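Local coordinates for glutamine amidotransferase type-2 domain-containing protein (Pseudomonas aeruginosa PAO1, PDB 1TE5) that is probably a class-II glutamine amidotransferase of the Ntn-hydrolase type, releasing ammonia from glutamine for an acceptor that remains unidentified, at residues R193-P199 against F211-P217; L98-W103 against L136-R141; F181-S185 against L237-G241. One frame throughout, in Å; residues are numbered along the deposited sequence.

In the fold
The chain has the layered architecture of an Ntn hydrolase, and the three contacts sample it from rim to interior. Contact 2 is the buried one: apolar side chains of helix 128-143 pack on a hairpin of the six-stranded sheet, with polar chemistry confined to a water at one end. Contact 3 reaches the same sheet from another strand and joins it to strand 236-238 of the seven-stranded sheet; it is partly buried and relies on main-chain acceptors and a bridging water. Contact 1 lies at the surface, its centre about 22 Å from the centre of the chain, where two loops are tied by a carboxylate. It shares the seven-stranded sheet with contact 3 and is nested within the loop that contact 3 closes.

Contact 1: R193-P199 against F211-P217; sequences RRAPFGP and FHAETTP
Two extended loops run antiparallel here, Gly198 opposite Ala213 (CA to CA 4.4 Å) and Pro199 opposite His212 (4.1 Å), while the CA atoms of Ala195 and Pro217 are 5.4 Å apart. Strand 188-194 ends at Arg194, and a cis peptide before Pro196 turns the chain sharply so that 197-199 can lie along 212-214. Glu214 is the centre of the contact. With chi1 p and chi2 m its carboxylate folds back over the turn, and OE2 accepts a hydrogen bond from Phe197 N at 2.9 Å. The reverse link, Glu214 N to Phe197 O at 3.5 Å, is weak, and Ala213 CA makes a CH...O contact to that carbonyl, also at 3.5 Å. Phe197, chi1 p, brings its ring against the same glutamate: Glu214 CB lies over the ring face, 4.1 Å from the centroid in a CH-pi contact, and Ala195 CB packs on Glu214 CB at 3.9 Å. At the other end Phe211, chi1 m, starts toward the partner loop but its ring leads away; Arg193 NH2 comes within 4.0 Å of Phe211 CB. Arg193 NH1 reaches back along its own segment to Gly198 O, a weak bond of 3.0 Å, and Pro199 CA sits 3.0 Å from Phe211 O. A glutamate carboxylate accepting from a backbone NH, rather than regular strand pairing, ties the two loops together. It closes the neck of an excursion: strands 188-194 and 220-225 are neighbours in the seven-stranded sheet, where Arg193 pairs with Val221, whereas the intervening strands 200-203 and 207-211 form a hairpin in the four-stranded sheet, starting from the Phe211-Ala200 pair.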
loop_
_atom_site.group_PDB
_atom_site.type_symbol
_atom_site.label_atom_id
_atom_site.label_comp_id
_atom_site.label_asym_id
_atom_site.label_seq_id
_atom_site.Cartn_x
_atom_site.Cartn_y
_atom_site.Cartn_z
ATOM N N ARG A 193 -3.210 15.792 23.333
ATOM C CA ARG A 193 -3.366 15.188 24.643
ATOM C C ARG A 193 -1.983 14.920 25.208
ATOM O O ARG A 193 -1.166 14.269 24.567
ATOM C CB ARG A 193 -4.174 13.893 24.520
ATOM C CG ARG A 193 -5.607 14.125 24.032
ATOM C CD ARG A 193 -6.244 12.867 23.461
ATOM N NE ARG A 193 -6.368 11.793 24.445
ATOM C CZ ARG A 193 -5.829 10.583 24.304
ATOM N NH1 ARG A 193 -6.001 9.665 25.249
ATOM N NH2 ARG A 193 -5.105 10.290 23.228
ATOM N N ARG A 194 -1.703 15.466 26.386
ATOM C CA ARG A 194 -0.405 15.289 27.026
ATOM C C ARG A 194 -0.465 14.377 28.234
ATOM O O ARG A 194 -1.358 14.503 29.060
ATOM C CB ARG A 194 0.145 16.647 27.439
ATOM C CG ARG A 194 0.389 17.534 26.259
ATOM C CD ARG A 194 0.478 18.993 26.620
ATOM N NE ARG A 194 0.579 19.789 25.402
ATOM C CZ ARG A 194 1.636 19.778 24.599
ATOM N NH1 ARG A 194 1.644 20.522 23.502
ATOM N NH2 ARG A 194 2.698 19.043 24.908
ATOM N N ALA A 195 0.496 13.468 28.339
ATOM C CA ALA A 195 0.549 12.541 29.461
ATOM C C ALA A 195 0.615 13.318 30.770
ATOM O O ALA A 195 1.289 14.348 30.861
ATOM C CB ALA A 195 1.745 11.618 29.332
ATOM N N PRO A 196 -0.097 12.842 31.805
ATOM C CA PRO A 196 -0.928 11.637 31.774
ATOM C C PRO A 196 -2.324 11.883 31.195
ATOM O O PRO A 196 -2.913 12.958 31.372
ATOM C CB PRO A 196 -1.014 11.265 33.245
ATOM C CG PRO A 196 -1.153 12.613 33.885
ATOM C CD PRO A 196 -0.115 13.452 33.148
ATOM N N PHE A 197 -2.827 10.882 30.484
ATOM C CA PHE A 197 -4.156 10.943 29.902
ATOM C C PHE A 197 -4.771 9.544 29.925
ATOM O O PHE A 197 -4.055 8.545 29.923
ATOM C CB PHE A 197 -4.124 11.541 28.484
ATOM C CG PHE A 197 -3.144 10.885 27.551
ATOM C CD1 PHE A 197 -3.345 9.587 27.095
ATOM C CD2 PHE A 197 -2.038 11.581 27.093
ATOM C CE1 PHE A 197 -2.465 8.998 26.200
ATOM C CE2 PHE A 197 -1.147 10.999 26.191
ATOM C CZ PHE A 197 -1.363 9.706 25.747
ATOM N N GLY A 198 -6.089 9.478 30.072
ATOM C CA GLY A 198 -6.748 8.186 30.094
ATOM C C GLY A 198 -7.298 7.844 28.725
ATOM O O GLY A 198 -7.261 8.679 27.818
ATOM N N PRO A 199 -7.853 6.636 28.554
ATOM C CA PRO A 199 -8.412 6.215 27.269
ATOM C C PRO A 199 -9.541 7.120 26.791
ATOM O O PRO A 199 -10.347 7.597 27.589
ATOM C CB PRO A 199 -8.903 4.795 27.564
ATOM C CG PRO A 199 -9.219 4.838 29.024
ATOM C CD PRO A 199 -8.039 5.588 29.570
ATOM N N PHE A 211 -8.667 5.111 21.892
ATOM C CA PHE A 211 -7.301 5.434 22.281
ATOM C C PHE A 211 -7.110 4.960 23.718
ATOM O O PHE A 211 -8.043 4.996 24.523
ATOM C CB PHE A 211 -7.061 6.939 22.175
ATOM C CG PHE A 211 -7.007 7.441 20.759
ATOM C CD1 PHE A 211 -8.152 7.882 20.117
ATOM C CD2 PHE A 211 -5.799 7.474 20.068
ATOM C CE1 PHE A 211 -8.091 8.355 18.803
ATOM C CE2 PHE A 211 -5.731 7.945 18.756
ATOM C CZ PHE A 211 -6.878 8.387 18.122
ATOM N N HIS A 212 -5.916 4.461 24.021
ATOM C CA HIS A 212 -5.617 3.954 25.361
ATOM C C HIS A 212 -4.964 5.006 26.248
ATOM O O HIS A 212 -4.959 6.194 25.920
ATOM C CB HIS A 212 -4.718 2.711 25.276
ATOM C CG HIS A 212 -5.316 1.579 24.488
ATOM N ND1 HIS A 212 -4.579 0.495 24.060
ATOM C CD2 HIS A 212 -6.581 1.372 24.046
ATOM C CE1 HIS A 212 -5.362 -0.332 23.388
ATOM N NE2 HIS A 212 -6.583 0.176 23.366
ATOM N N ALA A 213 -4.488 4.558 27.407
ATOM C CA ALA A 213 -3.806 5.425 28.366
ATOM C C ALA A 213 -2.378 5.669 27.869
ATOM O O ALA A 213 -1.964 5.091 26.865
ATOM C CB ALA A 213 -3.783 4.773 29.734
ATOM N N GLU A 214 -1.620 6.492 28.588
ATOM C CA GLU A 214 -0.254 6.811 28.184
ATOM C C GLU A 214 0.744 5.668 28.340
ATOM O O GLU A 214 0.678 4.885 29.293
ATOM C CB GLU A 214 0.256 8.050 28.922
ATOM C CG GLU A 214 0.681 7.817 30.379
ATOM C CD GLU A 214 -0.476 7.770 31.363
ATOM O OE1 GLU A 214 -0.304 7.155 32.443
ATOM O OE2 GLU A 214 -1.539 8.366 31.074
ATOM N N THR A 215 1.679 5.606 27.396
ATOM C CA THR A 215 2.738 4.595 27.347
ATOM C C THR A 215 3.862 4.988 28.306
ATOM O O THR A 215 4.415 4.144 29.021
ATOM C CB THR A 215 3.345 4.520 25.932
ATOM O OG1 THR A 215 2.305 4.297 24.972
ATOM C CG2 THR A 215 4.379 3.407 25.840
ATOM N N THR A 216 4.241 6.264 28.243
ATOM C CA THR A 216 5.299 6.839 29.078
ATOM C C THR A 216 4.770 8.153 29.655
ATOM O O THR A 216 3.750 8.683 29.199
ATOM C CB THR A 216 6.581 7.178 28.256
ATOM O OG1 THR A 216 6.425 8.444 27.603
ATOM C CG2 THR A 216 6.860 6.137 27.198
ATOM N N PRO A 217 5.440 8.690 30.682
ATOM C CA PRO A 217 4.981 9.951 31.273
ATOM C C PRO A 217 5.258 11.178 30.402
ATOM O O PRO A 217 4.985 12.310 30.811
ATOM C CB PRO A 217 5.753 10.006 32.587
ATOM C CG PRO A 217 7.015 9.292 32.261
ATOM C CD PRO A 217 6.533 8.104 31.472
#

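Contact 2: L98-W103 against L136-R141; sequences LGGRYW and LLNRVR
A tight beta-hairpin presents its hydrophobic side to one helix. Leu98 to Arg101 form a type I' turn, closed by Leu98 N to Arg101 O (3.0 Å) and Arg101 N to Leu98 O (3.2 Å), with Gly99 (phi/psi 64/25) and Gly100 (77/20) at its two left-handed corners. Strand 101-103 and helix 136-141 run 145° apart, with 12.5 Å between axes at closest approach, a gap bridged by long side chains. Leu98, in the tt rotamer, is the main knob: CD1 enters the groove between Leu137 and Val140, one helical turn apart, touching Leu137 CD2 at 3.5 Å and Val140 CG1 at 4.2 Å, while Arg141 NH2 borders the hollow 3.5 Å from Leu98 CG. The return bump is Leu137, chi1 m and chi2 t, whose CD2 lodges between Leu98 CD1 and Trp103 CE3, the latter at 3.8 Å. Trp103, chi1 m, extends the six-membered part of its indole alongside the helix, bringing CZ3 to 4.1 Å from Leu136 CD2 and CH2 to 4.5 Å from Val140 CG1. Its indole also meets Trp179 edge-to-face and packs on Leu153 of helix 150-165, so this is one corner of the helix layer over the six-stranded sheet, as expected for an Ntn fold. Phe120 of the second subunit rests on Arg141. The chemistry is lopsided: interdigitated apolar groups join the two elements directly, and water 1 accepts from Gly99 N at 3.1 Å and, weakly, from Arg141 NH2 at 3.0 Å. The direct contact is therefore apolar packing, with its polar link made through a single water at the turn end.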
loop_
_atom_site.group_PDB
_atom_site.type_symbol
_atom_site.label_atom_id
_atom_site.label_comp_id
_atom_site.label_asym_id
_atom_site.label_seq_id
_atom_site.Cartn_x
_atom_site.Cartn_y
_atom_site.Cartn_z
ATOM N N LEU A 98 8.961 10.066 -2.598
ATOM C CA LEU A 98 9.725 11.225 -3.018
ATOM C C LEU A 98 10.861 11.313 -1.995
ATOM O O LEU A 98 10.635 11.257 -0.784
ATOM C CB LEU A 98 8.864 12.497 -2.993
ATOM C CG LEU A 98 9.391 13.719 -3.760
ATOM C CD1 LEU A 98 8.281 14.714 -3.985
ATOM C CD2 LEU A 98 10.542 14.370 -3.028
ATOM N N GLY A 99 12.091 11.377 -2.489
ATOM C CA GLY A 99 13.232 11.470 -1.601
ATOM C C GLY A 99 13.474 10.278 -0.692
ATOM O O GLY A 99 14.122 10.415 0.338
ATOM N N GLY A 100 13.011 9.100 -1.088
ATOM C CA GLY A 100 13.229 7.929 -0.256
ATOM C C GLY A 100 12.309 7.854 0.948
ATOM O O GLY A 100 12.609 7.170 1.931
ATOM N N ARG A 101 11.196 8.580 0.875
ATOM C CA ARG A 101 10.184 8.603 1.929
ATOM C C ARG A 101 8.823 8.362 1.263
ATOM O O ARG A 101 8.596 8.806 0.142
ATOM C CB ARG A 101 10.144 9.971 2.629
ATOM C CG ARG A 101 11.474 10.545 3.083
ATOM C CD ARG A 101 12.231 9.635 4.043
ATOM N NE ARG A 101 11.472 9.320 5.248
ATOM C CZ ARG A 101 11.885 9.579 6.484
ATOM N NH1 ARG A 101 11.117 9.245 7.513
ATOM N NH2 ARG A 101 13.057 10.182 6.693
ATOM N N TYR A 102 7.936 7.611 1.911
ATOM C CA TYR A 102 6.611 7.396 1.326
ATOM C C TYR A 102 5.734 8.570 1.728
ATOM O O TYR A 102 5.637 8.898 2.900
ATOM C CB TYR A 102 5.987 6.077 1.806
ATOM C CG TYR A 102 6.599 4.826 1.199
ATOM C CD1 TYR A 102 7.204 3.861 2.007
ATOM C CD2 TYR A 102 6.585 4.603 -0.188
ATOM C CE1 TYR A 102 7.781 2.723 1.462
ATOM C CE2 TYR A 102 7.169 3.462 -0.740
ATOM C CZ TYR A 102 7.759 2.533 0.091
ATOM O OH TYR A 102 8.363 1.418 -0.444
ATOM N N TRP A 103 5.162 9.254 0.753
ATOM C CA TRP A 103 4.298 10.380 1.063
ATOM C C TRP A 103 2.856 9.918 1.055
ATOM O O TRP A 103 2.458 9.154 0.175
ATOM C CB TRP A 103 4.484 11.513 0.049
ATOM C CG TRP A 103 5.654 12.387 0.340
ATOM C CD1 TRP A 103 6.942 11.986 0.572
ATOM C CD2 TRP A 103 5.662 13.818 0.410
ATOM N NE1 TRP A 103 7.749 13.082 0.779
ATOM C CE2 TRP A 103 6.988 14.217 0.686
ATOM C CE3 TRP A 103 4.678 14.803 0.259
ATOM C CZ2 TRP A 103 7.356 15.557 0.810
ATOM C CZ3 TRP A 103 5.046 16.139 0.382
ATOM C CH2 TRP A 103 6.374 16.499 0.657
ATOM N N LEU A 136 1.366 18.645 -6.618
ATOM C CA LEU A 136 2.065 19.189 -5.455
ATOM C C LEU A 136 3.421 18.513 -5.329
ATOM O O LEU A 136 4.397 19.133 -4.906
ATOM C CB LEU A 136 1.248 18.960 -4.177
ATOM C CG LEU A 136 1.853 19.334 -2.818
ATOM C CD1 LEU A 136 0.737 19.744 -1.873
ATOM C CD2 LEU A 136 2.667 18.179 -2.233
ATOM N N LEU A 137 3.446 17.223 -5.661
ATOM C CA LEU A 137 4.656 16.419 -5.609
ATOM C C LEU A 137 5.630 16.859 -6.687
ATOM O O LEU A 137 6.840 16.799 -6.487
ATOM C CB LEU A 137 4.314 14.929 -5.773
ATOM C CG LEU A 137 3.786 14.194 -4.538
ATOM C CD1 LEU A 137 3.388 12.794 -4.912
ATOM C CD2 LEU A 137 4.840 14.164 -3.451
ATOM N N ASN A 138 5.099 17.290 -7.824
ATOM C CA ASN A 138 5.915 17.744 -8.947
ATOM C C ASN A 138 6.585 19.074 -8.649
ATOM O O ASN A 138 7.691 19.341 -9.116
ATOM C CB ASN A 138 5.074 17.865 -10.216
ATOM C CG ASN A 138 4.668 16.519 -10.777
ATOM O OD1 ASN A 138 3.767 16.429 -11.611
ATOM N ND2 ASN A 138 5.348 15.468 -10.344
ATOM N N ARG A 139 5.888 19.915 -7.892
ATOM C CA ARG A 139 6.396 21.223 -7.506
ATOM C C ARG A 139 7.493 21.080 -6.467
ATOM O O ARG A 139 8.413 21.897 -6.410
ATOM C CB ARG A 139 5.273 22.067 -6.921
ATOM C CG ARG A 139 4.122 22.302 -7.862
ATOM C CD ARG A 139 3.010 22.993 -7.121
ATOM N NE ARG A 139 1.918 23.370 -8.002
ATOM C CZ ARG A 139 1.300 24.544 -7.951
ATOM N NH1 ARG A 139 0.308 24.808 -8.794
ATOM N NH2 ARG A 139 1.674 25.453 -7.055
ATOM N N VAL A 140 7.335 20.105 -5.581
ATOM C CA VAL A 140 8.331 19.853 -4.543
ATOM C C VAL A 140 9.567 19.222 -5.177
ATOM O O VAL A 140 10.687 19.566 -4.815
ATOM C CB VAL A 140 7.777 18.923 -3.405
ATOM C CG1 VAL A 140 8.867 18.552 -2.415
ATOM C CG2 VAL A 140 6.665 19.617 -2.661
ATOM N N ARG A 141 9.360 18.304 -6.118
ATOM C CA ARG A 141 10.464 17.631 -6.792
ATOM C C ARG A 141 11.249 18.594 -7.693
ATOM O O ARG A 141 12.474 18.498 -7.793
ATOM C CB ARG A 141 9.955 16.413 -7.588
ATOM C CG ARG A 141 11.040 15.676 -8.390
ATOM C CD ARG A 141 11.179 14.187 -8.037
ATOM N NE ARG A 141 12.541 13.720 -7.763
ATOM C CZ ARG A 141 12.906 13.002 -6.696
ATOM N NH1 ARG A 141 14.171 12.628 -6.545
ATOM N NH2 ARG A 141 12.017 12.661 -5.771
HETATM O O HOH W 1 12.600 9.828 -5.069
#

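Contact 3: F181-S185 against L237-G241; sequences FTFCS and LQQSG
In the sandwich of two facing sheets that defines the Ntn-hydrolase fold, this contact connects one sheet to the other: strand 180-183 belongs to the six-stranded sheet, strand 236-238 edges the seven-stranded one. The touching parts, 182-185 and 238-241, run 72° apart and come closest at Ser185 and Ser240, CA to CA 4.3 Å. Beyond Phe183 the first segment stays extended through Cys184 (-112/135); the second turns at Ser240 (-60/130) into Gly241, whose phi/psi of 94/-10 would jam a CB against the preceding carbonyl and so calls for glycine. That turn delivers Gly241 N to Cys184 O, a 2.8 Å hydrogen bond with a 152° angle at the hydrogen. Next to it Ser240 OG, chi1 t, donates to Ser185 O at 3.0 Å and is also hydrogen-bonded to Arg165 NH2 of helix 150-165. Ser185 N is satisfied by Asn171 OD1. Cys184, chi1 t, points its thiol into the bend of the other segment, SG 3.6 Å from Gln238 O and 3.3 Å from Gln239 O, and its CB touches Gln238 NE2 at 3.6 Å. Gln238, chi1 m and chi2 t, stretches toward Thr182, chi1 p, but Thr182 OG1 and Gln238 OE1 stop 3.7 Å apart. A water fills in. The CA-to-CB bond of Phe183 points away, but its ring comes back, CE1 4.2 Å from Gly241 O, and packs on Cys161 of the helix. Between the sheets, water 2 donates to Gln238 OE1 at 2.6 Å and hydrogen-bonds Thr182 OG1 at 2.8 Å.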
loop_
_atom_site.group_PDB
_atom_site.type_symbol
_atom_site.label_atom_id
_atom_site.label_comp_id
_atom_site.label_asym_id
_atom_site.label_seq_id
_atom_site.Cartn_x
_atom_site.Cartn_y
_atom_site.Cartn_z
ATOM N N PHE A 181 1.601 17.424 7.691
ATOM C CA PHE A 181 1.170 18.734 7.243
ATOM C C PHE A 181 -0.352 18.775 7.165
ATOM O O PHE A 181 -0.988 17.886 6.608
ATOM C CB PHE A 181 1.782 19.043 5.880
ATOM C CG PHE A 181 1.398 20.384 5.324
ATOM C CD1 PHE A 181 0.589 20.475 4.198
ATOM C CD2 PHE A 181 1.869 21.553 5.904
ATOM C CE1 PHE A 181 0.256 21.706 3.656
ATOM C CE2 PHE A 181 1.539 22.795 5.366
ATOM C CZ PHE A 181 0.731 22.869 4.240
ATOM N N THR A 182 -0.964 19.828 7.726
ATOM C CA THR A 182 -2.428 19.996 7.606
ATOM C C THR A 182 -2.692 21.349 6.945
ATOM O O THR A 182 -1.914 22.304 7.051
ATOM C CB THR A 182 -3.237 19.991 8.934
ATOM O OG1 THR A 182 -3.050 21.219 9.644
ATOM C CG2 THR A 182 -2.804 18.867 9.787
ATOM N N PHE A 183 -3.784 21.406 6.236
ATOM C CA PHE A 183 -4.236 22.609 5.540
ATOM C C PHE A 183 -5.753 22.663 5.601
ATOM O O PHE A 183 -6.431 21.706 5.228
ATOM C CB PHE A 183 -3.776 22.644 4.078
ATOM C CG PHE A 183 -4.080 23.950 3.379
ATOM C CD1 PHE A 183 -3.213 25.030 3.496
ATOM C CD2 PHE A 183 -5.242 24.108 2.626
ATOM C CE1 PHE A 183 -3.501 26.241 2.879
ATOM C CE2 PHE A 183 -5.534 25.313 2.007
ATOM C CZ PHE A 183 -4.664 26.380 2.134
ATOM N N CYS A 184 -6.281 23.788 6.065
ATOM C CA CYS A 184 -7.718 23.968 6.181
ATOM C C CYS A 184 -8.249 25.007 5.207
ATOM O O CYS A 184 -7.658 26.072 5.030
ATOM C CB CYS A 184 -8.064 24.372 7.606
ATOM S SG CYS A 184 -9.744 24.943 7.819
ATOM N N SER A 185 -9.358 24.678 4.558
ATOM C CA SER A 185 -9.995 25.576 3.600
ATOM C C SER A 185 -11.441 25.785 4.042
ATOM O O SER A 185 -11.956 26.908 4.046
ATOM C CB SER A 185 -9.972 24.956 2.201
ATOM O OG SER A 185 -9.348 25.813 1.264
ATOM N N LEU A 237 -10.420 24.813 16.707
ATOM C CA LEU A 237 -10.970 24.841 15.359
ATOM C C LEU A 237 -10.117 25.694 14.422
ATOM O O LEU A 237 -9.727 26.816 14.756
ATOM C CB LEU A 237 -12.414 25.349 15.375
ATOM C CG LEU A 237 -13.424 24.585 16.247
ATOM C CD1 LEU A 237 -14.810 25.189 16.103
ATOM C CD2 LEU A 237 -13.459 23.126 15.862
ATOM N N GLN A 238 -9.782 25.129 13.271
ATOM C CA GLN A 238 -8.980 25.823 12.278
ATOM C C GLN A 238 -9.861 26.613 11.312
ATOM O O GLN A 238 -10.974 26.193 10.973
ATOM C CB GLN A 238 -8.111 24.834 11.494
ATOM C CG GLN A 238 -7.003 24.170 12.296
ATOM C CD GLN A 238 -6.141 23.250 11.451
ATOM O OE1 GLN A 238 -5.881 22.111 11.831
ATOM N NE2 GLN A 238 -5.689 23.741 10.304
ATOM N N GLN A 239 -9.358 27.772 10.893
ATOM C CA GLN A 239 -10.053 28.651 9.952
ATOM C C GLN A 239 -9.495 28.466 8.540
ATOM O O GLN A 239 -8.431 27.878 8.346
ATOM C CB GLN A 239 -9.844 30.112 10.355
ATOM C CG GLN A 239 -10.091 30.417 11.819
ATOM C CD GLN A 239 -9.273 31.604 12.298
ATOM O OE1 GLN A 239 -8.730 31.591 13.407
ATOM N NE2 GLN A 239 -9.156 32.627 11.452
ATOM N N SER A 240 -10.192 29.037 7.571
ATOM C CA SER A 240 -9.783 28.964 6.180
ATOM C C SER A 240 -8.397 29.591 5.990
ATOM O O SER A 240 -8.133 30.701 6.469
ATOM C CB SER A 240 -10.820 29.681 5.311
ATOM O OG SER A 240 -10.531 29.585 3.927
ATOM N N GLY A 241 -7.510 28.854 5.320
ATOM C CA GLY A 241 -6.163 29.338 5.047
ATOM C C GLY A 241 -5.104 28.939 6.055
ATOM O O GLY A 241 -3.906 29.154 5.824
HETATM O O HOH W 2 -3.612 20.861 12.347
#